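Local coordinates for protein beta-galactosidase (Bacillus circulans subsp. alkalophilus, PDB 3TTY) that hydrolyses terminal beta-linked galactose from beta-galactosides, as a trimer whose crystal structure holds galactose and a zinc ion, at residues L97-K105 with N201-R211; A181-H189 with N213-Y221. One frame throughout, in Å; residues are numbered along the deposited sequence.

Overall arrangement
After the third strand of the barrel, 75-79, the chain passes through 97-105 on its way to helix 119-135 and strand 142-146. It then makes a long excursion before helix 215-243 and the fifth strand, 249-253. Contact 1 closes a wide loop from 97-105 to 201-211; contact 2 closes a short one from 181-189 to 213-221. The segments alternate along the chain, so the two loops cross. With centres about 17 Å apart, they meet through probable hydrogen bonds, Glu206 to Ser218 and Glu205 to His189. Contact 1 ties the loop at 97-105 to the turn and hairpin at 201-211, contact 2 the loop at 181-189 to the start of helix 215-243, both beside the second subunit.

Contact 1 (L97-K105 with N201-R211); sequences LRVDYEGRK and NALSEEWSGNR
The ring of Tyr101 has the backbone of Ala202 over one face, its N 4.1 Å above the ring centre, while the carboxylate oxygen OE2 of Glu206 lies at the edge, 3.3 Å from CE1. Two type I turns, 100-103 and 201-204, meet here beside the small antiparallel hairpin of strands 206-207 and 211-212. With CG trans to its own backbone nitrogen (chi1 179°), Tyr101 sends its ring past Asn201 to the hairpin. There Gly209 N donates to Tyr101 OH at 3.1 Å through a bent N-H (136°); positive phi suits glycine at this bend. A phenylalanine here would probably keep most of the ring packing but leave Gly209 N without this acceptor.

The turns are joined by Ala202 N to Tyr101 O, 3.0 Å long and nearly collinear with the carbonyl. Each turn is braced by an Asx turn. Asp100 OD1 accepts Glu102 N and Arg104 N from opposite faces of its carboxylate, and OD2 forms a salt bridge with Arg104, so aspartate serves both backbone and charge. Asn201 OD1 accepts Leu203 N, a job for a short side chain with a carbonyl. Gly103 fits twice over: a CB would collide with Leu203 CD1, which lies 4.0 Å from Gly103 CA, and would press on the carbonyl O of Glu102.

The surroundings extend this into the trimer: Glu102 forms a salt bridge with Arg104 of the second subunit, and Arg104 forms the reciprocal one with Glu102 of the third. Glu206 OE1 is held by Ser218 and Arg222. The side chain of Asn201 lies about 10 Å from the bound zinc ion. Asn201 O accepts Ser204 N at 3.0 Å and Glu206 N at 3.1 Å from opposite faces of its plane.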
loop_
_atom_site.group_PDB
_atom_site.type_symbol
_atom_site.label_atom_id
_atom_site.label_comp_id
_atom_site.label_asym_id
_atom_site.label_seq_id
_atom_site.Cartn_x
_atom_site.Cartn_y
_atom_site.Cartn_z
ATOM N N LEU A 97 -13.034 20.708 -14.575
ATOM C CA LEU A 97 -12.325 19.530 -14.091
ATOM C C LEU A 97 -11.701 19.745 -12.710
ATOM O O LEU A 97 -11.203 20.837 -12.392
ATOM C CB LEU A 97 -11.242 19.140 -15.086
ATOM C CG LEU A 97 -11.687 18.714 -16.486
ATOM C CD1 LEU A 97 -10.500 18.728 -17.440
ATOM C CD2 LEU A 97 -12.361 17.339 -16.476
ATOM N N ARG A 98 -11.699 18.691 -11.900
ATOM C CA ARG A 98 -11.184 18.788 -10.538
ATOM C C ARG A 98 -9.660 18.689 -10.467
ATOM O O ARG A 98 -9.003 18.242 -11.413
ATOM C CB ARG A 98 -11.818 17.722 -9.641
ATOM C CG ARG A 98 -13.256 18.021 -9.292
ATOM C CD ARG A 98 -13.855 16.984 -8.384
ATOM N NE ARG A 98 -15.282 17.238 -8.192
ATOM C CZ ARG A 98 -16.109 16.409 -7.558
ATOM N NH1 ARG A 98 -15.661 15.260 -7.051
ATOM N NH2 ARG A 98 -17.392 16.716 -7.450
ATOM N N VAL A 99 -9.119 19.157 -9.348
ATOM C CA VAL A 99 -7.749 18.896 -8.968
ATOM C C VAL A 99 -7.821 17.960 -7.760
ATOM O O VAL A 99 -8.590 18.195 -6.813
ATOM C CB VAL A 99 -7.011 20.201 -8.662
ATOM C CG1 VAL A 99 -5.737 19.943 -7.868
ATOM C CG2 VAL A 99 -6.691 20.901 -9.962
ATOM N N ASP A 100 -7.073 16.862 -7.812
ATOM C CA ASP A 100 -7.248 15.849 -6.789
ATOM C C ASP A 100 -6.423 16.090 -5.526
ATOM O O ASP A 100 -5.656 17.049 -5.417
ATOM C CB ASP A 100 -7.037 14.435 -7.349
ATOM C CG ASP A 100 -5.620 14.194 -7.839
ATOM O OD1 ASP A 100 -4.670 14.758 -7.254
ATOM O OD2 ASP A 100 -5.459 13.427 -8.816
ATOM N N TYR A 101 -6.614 15.199 -4.572
ATOM C CA TYR A 101 -5.939 15.230 -3.290
ATOM C C TYR A 101 -4.415 15.237 -3.452
ATOM O O TYR A 101 -3.701 15.723 -2.581
ATOM C CB TYR A 101 -6.425 14.033 -2.466
ATOM C CG TYR A 101 -5.806 13.882 -1.094
ATOM C CD1 TYR A 101 -6.336 14.546 0.006
ATOM C CD2 TYR A 101 -4.710 13.048 -0.896
ATOM C CE1 TYR A 101 -5.780 14.388 1.268
ATOM C CE2 TYR A 101 -4.149 12.888 0.352
ATOM C CZ TYR A 101 -4.684 13.559 1.433
ATOM O OH TYR A 101 -4.131 13.383 2.680
ATOM N N GLU A 102 -3.915 14.735 -4.579
ATOM C CA GLU A 102 -2.478 14.718 -4.799
ATOM C C GLU A 102 -2.003 15.973 -5.526
ATOM O O GLU A 102 -0.826 16.092 -5.842
ATOM C CB GLU A 102 -2.039 13.459 -5.568
ATOM C CG GLU A 102 -2.620 12.135 -5.045
ATOM C CD GLU A 102 -2.020 11.689 -3.717
ATOM O OE1 GLU A 102 -0.943 12.196 -3.328
ATOM O OE2 GLU A 102 -2.637 10.828 -3.055
ATOM N N GLY A 103 -2.920 16.904 -5.786
ATOM C CA GLY A 103 -2.590 18.170 -6.436
ATOM C C GLY A 103 -2.680 18.144 -7.961
ATOM O O GLY A 103 -2.376 19.138 -8.637
ATOM N N ARG A 104 -3.103 17.013 -8.509
ATOM C CA ARG A 104 -3.095 16.833 -9.959
ATOM C C ARG A 104 -4.355 17.361 -10.620
ATOM O O ARG A 104 -5.459 17.067 -10.175
ATOM C CB ARG A 104 -2.953 15.350 -10.298
ATOM C CG ARG A 104 -1.650 14.739 -9.850
ATOM C CD ARG A 104 -1.626 13.243 -10.167
ATOM N NE ARG A 104 -2.655 12.515 -9.434
ATOM C CZ ARG A 104 -2.611 11.211 -9.203
ATOM N NH1 ARG A 104 -1.585 10.492 -9.647
ATOM N NH2 ARG A 104 -3.583 10.626 -8.524
ATOM N N LYS A 105 -4.192 18.121 -11.690
ATOM C CA LYS A 105 -5.329 18.529 -12.511
ATOM C C LYS A 105 -5.864 17.348 -13.353
ATOM O O LYS A 105 -5.155 16.785 -14.187
ATOM C CB LYS A 105 -4.925 19.690 -13.422
ATOM C CG LYS A 105 -6.042 20.187 -14.347
ATOM C CD LYS A 105 -7.193 20.816 -13.554
ATOM C CE LYS A 105 -8.090 21.655 -14.467
ATOM N NZ LYS A 105 -9.154 22.393 -13.737
ATOM N N ASN A 201 -4.443 19.382 1.430
ATOM C CA ASN A 201 -4.317 18.084 0.772
ATOM C C ASN A 201 -2.865 17.637 0.867
ATOM O O ASN A 201 -2.141 18.102 1.736
ATOM C CB ASN A 201 -4.836 18.123 -0.676
ATOM C CG ASN A 201 -4.048 19.069 -1.561
ATOM O OD1 ASN A 201 -3.017 19.595 -1.159
ATOM N ND2 ASN A 201 -4.525 19.269 -2.787
ATOM N N ALA A 202 -2.436 16.746 -0.010
ATOM C CA ALA A 202 -1.089 16.185 0.101
ATOM C C ALA A 202 0.033 17.214 -0.100
ATOM O O ALA A 202 1.177 16.956 0.252
ATOM C CB ALA A 202 -0.912 14.994 -0.859
ATOM N N LEU A 203 -0.290 18.370 -0.674
ATOM C CA LEU A 203 0.715 19.402 -0.891
ATOM C C LEU A 203 0.906 20.265 0.362
ATOM O O LEU A 203 1.869 21.010 0.449
ATOM C CB LEU A 203 0.346 20.302 -2.082
ATOM C CG LEU A 203 0.152 19.664 -3.470
ATOM C CD1 LEU A 203 -0.209 20.707 -4.555
ATOM C CD2 LEU A 203 1.381 18.860 -3.892
ATOM N N SER A 204 -0.008 20.159 1.328
ATOM C CA SER A 204 -0.048 21.128 2.417
ATOM C C SER A 204 -0.097 20.514 3.820
ATOM O O SER A 204 0.943 20.189 4.360
ATOM C CB SER A 204 -1.183 22.141 2.197
ATOM O OG SER A 204 -2.422 21.481 1.985
ATOM N N GLU A 205 -1.289 20.347 4.401
ATOM C CA GLU A 205 -1.408 19.856 5.776
ATOM C C GLU A 205 -1.718 18.365 5.913
ATOM O O GLU A 205 -1.670 17.823 7.014
ATOM C CB GLU A 205 -2.499 20.622 6.529
ATOM C CG GLU A 205 -2.296 22.115 6.631
ATOM C CD GLU A 205 -1.108 22.511 7.510
ATOM O OE1 GLU A 205 -0.932 23.724 7.728
ATOM O OE2 GLU A 205 -0.354 21.623 7.971
ATOM N N GLU A 206 -2.067 17.706 4.819
ATOM C CA GLU A 206 -2.632 16.359 4.928
ATOM C C GLU A 206 -1.767 15.310 4.267
ATOM O O GLU A 206 -0.942 15.622 3.412
ATOM C CB GLU A 206 -4.055 16.303 4.357
ATOM C CG GLU A 206 -5.051 17.084 5.215
ATOM C CD GLU A 206 -6.506 16.906 4.798
ATOM O OE1 GLU A 206 -7.350 17.686 5.287
ATOM O OE2 GLU A 206 -6.813 15.994 3.993
ATOM N N TRP A 207 -1.945 14.069 4.691
ATOM C CA TRP A 207 -1.287 12.961 4.023
ATOM C C TRP A 207 -2.040 11.675 4.292
ATOM O O TRP A 207 -2.839 11.591 5.227
ATOM C CB TRP A 207 0.174 12.833 4.455
ATOM C CG TRP A 207 0.383 12.426 5.913
ATOM C CD1 TRP A 207 0.691 11.175 6.383
ATOM C CD2 TRP A 207 0.329 13.284 7.073
ATOM N NE1 TRP A 207 0.837 11.205 7.752
ATOM C CE2 TRP A 207 0.624 12.483 8.200
ATOM C CE3 TRP A 207 0.064 14.645 7.262
ATOM C CZ2 TRP A 207 0.645 12.995 9.500
ATOM C CZ3 TRP A 207 0.092 15.158 8.559
ATOM C CH2 TRP A 207 0.385 14.331 9.660
ATOM N N SER A 208 -1.788 10.684 3.445
ATOM C CA SER A 208 -2.342 9.342 3.622
ATOM C C SER A 208 -3.851 9.343 3.702
ATOM O O SER A 208 -4.438 8.462 4.327
ATOM C CB SER A 208 -1.763 8.676 4.872
ATOM O OG SER A 208 -0.369 8.449 4.715
ATOM N N GLY A 209 -4.474 10.337 3.076
ATOM C CA GLY A 209 -5.921 10.344 2.902
ATOM C C GLY A 209 -6.743 10.778 4.104
ATOM O O GLY A 209 -7.843 11.317 3.932
ATOM N N ASN A 210 -6.231 10.546 5.315
ATOM C CA ASN A 210 -6.985 10.860 6.532
ATOM C C ASN A 210 -6.165 11.466 7.672
ATOM O O ASN A 210 -6.657 11.595 8.790
ATOM C CB ASN A 210 -7.729 9.618 7.047
ATOM C CG ASN A 210 -6.797 8.429 7.339
ATOM O OD1 ASN A 210 -7.233 7.277 7.308
ATOM N ND2 ASN A 210 -5.524 8.703 7.617
ATOM N N ARG A 211 -4.917 11.827 7.399
ATOM C CA ARG A 211 -4.056 12.401 8.431
ATOM C C ARG A 211 -3.880 13.896 8.175
ATOM O O ARG A 211 -3.908 14.334 7.024
ATOM C CB ARG A 211 -2.690 11.704 8.436
ATOM C CG ARG A 211 -2.406 10.817 9.644
ATOM C CD ARG A 211 -3.317 9.614 9.718
ATOM N NE ARG A 211 -4.683 9.988 10.071
ATOM C CZ ARG A 211 -5.123 10.134 11.317
ATOM N NH1 ARG A 211 -4.298 9.945 12.343
ATOM N NH2 ARG A 211 -6.386 10.481 11.541
#

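Contact 2 (A181-H189 with N213-Y221); sequences AWNTSFWSH and NFQGISLDY
Trp182 lies against the first turns of helix 215-243, where packing is tight: Ile217 CG1 sits 3.4 Å from the centroid of the indole six-membered ring, a CH-pi contact over its face. At the ring edge, NE1 donates to Asp220 OD1 at 2.9 Å, tilted slightly from the indole plane; Tyr172 OH also binds that oxygen. Gly216 suits this place, since a CB would run into Trp182 CD1. Farther along, His189 forms an offset stack on Phe214, centroids 3.8 Å apart and planes at 8°. His189 ND1 donates to Trp187 O nearly straight (169°), and NE2 bonds to Glu205, so both nitrogens fix the ring's turn.

The contact as a whole is buried, but two places are looser: Phe186 meets Phe214 obliquely, with centroids 6.0 Å apart, and a water bridges the backbones, donating to Trp182 O and accepting from Gly216 N. Trp187, whose CZ3 is 3.5 Å from Asn213 OD1, faces the second subunit, packing on its Phe45 and Arg111, residues of a galactose pocket; the Trp187 side chain is about 4 Å from a bound galactose.

A Schellman motif at Asn183 ends the preceding helix and Phe214 is the N-cap residue of the next, consistent with an insertion of helices, loops and a hairpin between strand 142-146 and helix 215-243, probably the fourth helix of the TIM barrel.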
loop_
_atom_site.group_PDB
_atom_site.type_symbol
_atom_site.label_atom_id
_atom_site.label_comp_id
_atom_site.label_asym_id
_atom_site.label_seq_id
_atom_site.Cartn_x
_atom_site.Cartn_y
_atom_site.Cartn_z
ATOM N N ALA A 181 -9.998 30.087 16.234
ATOM C CA ALA A 181 -10.736 28.866 15.916
ATOM C C ALA A 181 -9.798 27.743 15.480
ATOM O O ALA A 181 -10.047 26.585 15.770
ATOM C CB ALA A 181 -11.788 29.126 14.838
ATOM N N TRP A 182 -8.711 28.095 14.801
ATOM C CA TRP A 182 -7.799 27.099 14.238
ATOM C C TRP A 182 -6.581 26.836 15.112
ATOM O O TRP A 182 -5.758 25.976 14.790
ATOM C CB TRP A 182 -7.322 27.537 12.847
ATOM C CG TRP A 182 -8.298 27.259 11.750
ATOM C CD1 TRP A 182 -9.512 26.660 11.874
ATOM C CD2 TRP A 182 -8.131 27.549 10.353
ATOM N NE1 TRP A 182 -10.120 26.572 10.647
ATOM C CE2 TRP A 182 -9.289 27.097 9.694
ATOM C CE3 TRP A 182 -7.121 28.151 9.603
ATOM C CZ2 TRP A 182 -9.464 27.218 8.318
ATOM C CZ3 TRP A 182 -7.297 28.277 8.240
ATOM C CH2 TRP A 182 -8.459 27.807 7.611
ATOM N N ASN A 183 -6.462 27.586 16.204
ATOM C CA ASN A 183 -5.289 27.520 17.089
ATOM C C ASN A 183 -3.941 27.735 16.374
ATOM O O ASN A 183 -2.978 27.010 16.599
ATOM C CB ASN A 183 -5.270 26.202 17.860
ATOM C CG ASN A 183 -4.705 26.368 19.253
ATOM O OD1 ASN A 183 -5.111 27.276 19.984
ATOM N ND2 ASN A 183 -3.732 25.534 19.612
ATOM N N THR A 184 -3.867 28.746 15.525
ATOM C CA THR A 184 -2.721 28.884 14.645
ATOM C C THR A 184 -1.428 29.341 15.333
ATOM O O THR A 184 -0.386 29.418 14.688
ATOM C CB THR A 184 -3.025 29.825 13.478
ATOM O OG1 THR A 184 -3.259 31.145 13.982
ATOM C CG2 THR A 184 -4.254 29.349 12.714
ATOM N N SER A 185 -1.473 29.658 16.625
ATOM C CA SER A 185 -0.218 29.970 17.310
ATOM C C SER A 185 0.640 28.705 17.409
ATOM O O SER A 185 1.856 28.787 17.601
ATOM C CB SER A 185 -0.449 30.598 18.676
ATOM O OG SER A 185 -1.010 29.656 19.560
ATOM N N PHE A 186 -0.002 27.544 17.258
ATOM C CA PHE A 186 0.693 26.254 17.171
ATOM C C PHE A 186 1.447 26.172 15.837
ATOM O O PHE A 186 0.914 26.550 14.798
ATOM C CB PHE A 186 -0.325 25.108 17.280
ATOM C CG PHE A 186 0.280 23.715 17.224
ATOM C CD1 PHE A 186 0.958 23.189 18.309
ATOM C CD2 PHE A 186 0.114 22.917 16.102
ATOM C CE1 PHE A 186 1.481 21.906 18.269
ATOM C CE2 PHE A 186 0.643 21.632 16.048
ATOM C CZ PHE A 186 1.326 21.126 17.131
ATOM N N TRP A 187 2.684 25.680 15.882
ATOM C CA TRP A 187 3.554 25.588 14.703
ATOM C C TRP A 187 3.616 26.868 13.847
ATOM O O TRP A 187 3.580 26.804 12.617
ATOM C CB TRP A 187 3.187 24.373 13.827
ATOM C CG TRP A 187 3.481 23.027 14.471
ATOM C CD1 TRP A 187 3.976 22.811 15.725
ATOM C CD2 TRP A 187 3.293 21.728 13.884
ATOM N NE1 TRP A 187 4.098 21.465 15.960
ATOM C CE2 TRP A 187 3.690 20.775 14.848
ATOM C CE3 TRP A 187 2.824 21.279 12.643
ATOM C CZ2 TRP A 187 3.627 19.397 14.615
ATOM C CZ3 TRP A 187 2.759 19.919 12.405
ATOM C CH2 TRP A 187 3.162 18.986 13.391
ATOM N N SER A 188 3.721 28.025 14.500
ATOM C CA SER A 188 3.906 29.289 13.786
ATOM C C SER A 188 2.956 29.394 12.579
ATOM O O SER A 188 3.367 29.753 11.474
ATOM C CB SER A 188 5.368 29.427 13.341
ATOM O OG SER A 188 5.600 30.653 12.676
ATOM N N HIS A 189 1.684 29.068 12.800
ATOM C CA HIS A 189 0.708 29.049 11.714
ATOM C C HIS A 189 -0.095 30.342 11.564
ATOM O O HIS A 189 -1.035 30.406 10.763
ATOM C CB HIS A 189 -0.212 27.839 11.836
ATOM C CG HIS A 189 0.181 26.710 10.940
ATOM N ND1 HIS A 189 1.463 26.203 10.901
ATOM C CD2 HIS A 189 -0.525 26.012 10.021
ATOM C CE1 HIS A 189 1.528 25.230 10.012
ATOM N NE2 HIS A 189 0.333 25.098 9.462
ATOM N N ASN A 213 -2.015 17.807 9.948
ATOM C CA ASN A 213 -1.305 18.579 10.958
ATOM C C ASN A 213 -2.223 19.594 11.647
ATOM O O ASN A 213 -1.986 19.990 12.787
ATOM C CB ASN A 213 -0.156 19.335 10.307
ATOM C CG ASN A 213 0.909 18.416 9.762
ATOM O OD1 ASN A 213 1.322 17.469 10.419
ATOM N ND2 ASN A 213 1.350 18.686 8.552
ATOM N N PHE A 214 -3.267 20.014 10.932
ATOM C CA PHE A 214 -4.162 21.064 11.402
ATOM C C PHE A 214 -5.627 20.680 11.222
ATOM O O PHE A 214 -6.224 21.000 10.198
ATOM C CB PHE A 214 -3.853 22.382 10.670
ATOM C CG PHE A 214 -2.980 23.291 11.460
ATOM C CD1 PHE A 214 -1.613 23.065 11.537
ATOM C CD2 PHE A 214 -3.529 24.338 12.191
ATOM C CE1 PHE A 214 -0.804 23.886 12.318
ATOM C CE2 PHE A 214 -2.725 25.154 12.966
ATOM C CZ PHE A 214 -1.365 24.925 13.031
ATOM N N GLN A 215 -6.217 20.009 12.214
ATOM C CA GLN A 215 -7.558 19.456 11.996
ATOM C C GLN A 215 -8.613 20.540 11.749
ATOM O O GLN A 215 -9.583 20.318 11.018
ATOM C CB GLN A 215 -8.005 18.421 13.061
ATOM C CG GLN A 215 -7.069 18.128 14.229
ATOM C CD GLN A 215 -5.717 17.541 13.843
ATOM O OE1 GLN A 215 -4.756 18.281 13.652
ATOM N NE2 GLN A 215 -5.627 16.214 13.769
ATOM N N GLY A 216 -8.403 21.722 12.324
ATOM C CA GLY A 216 -9.351 22.803 12.168
ATOM C C GLY A 216 -9.528 23.183 10.712
ATOM O O GLY A 216 -10.647 23.439 10.248
ATOM N N ILE A 217 -8.416 23.227 9.989
ATOM C CA ILE A 217 -8.438 23.520 8.564
ATOM C C ILE A 217 -9.102 22.372 7.779
ATOM O O ILE A 217 -9.989 22.590 6.964
ATOM C CB ILE A 217 -7.006 23.765 8.058
ATOM C CG1 ILE A 217 -6.365 24.905 8.852
ATOM C CG2 ILE A 217 -7.002 24.078 6.573
ATOM C CD1 ILE A 217 -4.954 25.261 8.399
ATOM N N SER A 218 -8.667 21.147 8.046
ATOM C CA SER A 218 -9.200 19.971 7.374
ATOM C C SER A 218 -10.699 19.842 7.602
ATOM O O SER A 218 -11.457 19.532 6.683
ATOM C CB SER A 218 -8.488 18.728 7.885
ATOM O OG SER A 218 -7.120 18.758 7.519
ATOM N N LEU A 219 -11.121 20.087 8.835
ATOM C CA LEU A 219 -12.527 20.007 9.201
ATOM C C LEU A 219 -13.358 21.025 8.423
ATOM O O LEU A 219 -14.360 20.668 7.816
ATOM C CB LEU A 219 -12.689 20.223 10.706
ATOM C CG LEU A 219 -14.096 20.164 11.305
ATOM C CD1 LEU A 219 -14.817 18.913 10.857
ATOM C CD2 LEU A 219 -14.033 20.244 12.844
ATOM N N ASP A 220 -12.931 22.289 8.448
ATOM C CA ASP A 220 -13.588 23.352 7.691
ATOM C C ASP A 220 -13.606 23.133 6.194
ATOM O O ASP A 220 -14.551 23.525 5.531
ATOM C CB ASP A 220 -12.971 24.727 7.984
ATOM C CG ASP A 220 -13.435 25.299 9.311
ATOM O OD1 ASP A 220 -12.843 26.300 9.765
ATOM O OD2 ASP A 220 -14.372 24.726 9.915
ATOM N N TYR A 221 -12.563 22.528 5.648
ATOM C CA TYR A 221 -12.552 22.331 4.207
ATOM C C TYR A 221 -13.609 21.293 3.795
ATOM O O TYR A 221 -14.290 21.442 2.769
ATOM C CB TYR A 221 -11.155 21.946 3.715
ATOM C CG TYR A 221 -10.999 22.165 2.232
ATOM C CD1 TYR A 221 -10.780 23.445 1.715
ATOM C CD2 TYR A 221 -11.082 21.094 1.340
ATOM C CE1 TYR A 221 -10.642 23.650 0.347
ATOM C CE2 TYR A 221 -10.942 21.288 -0.021
ATOM C CZ TYR A 221 -10.731 22.565 -0.509
ATOM O OH TYR A 221 -10.604 22.748 -1.856
HETATM O O HOH W 1 -6.556 23.378 13.948
#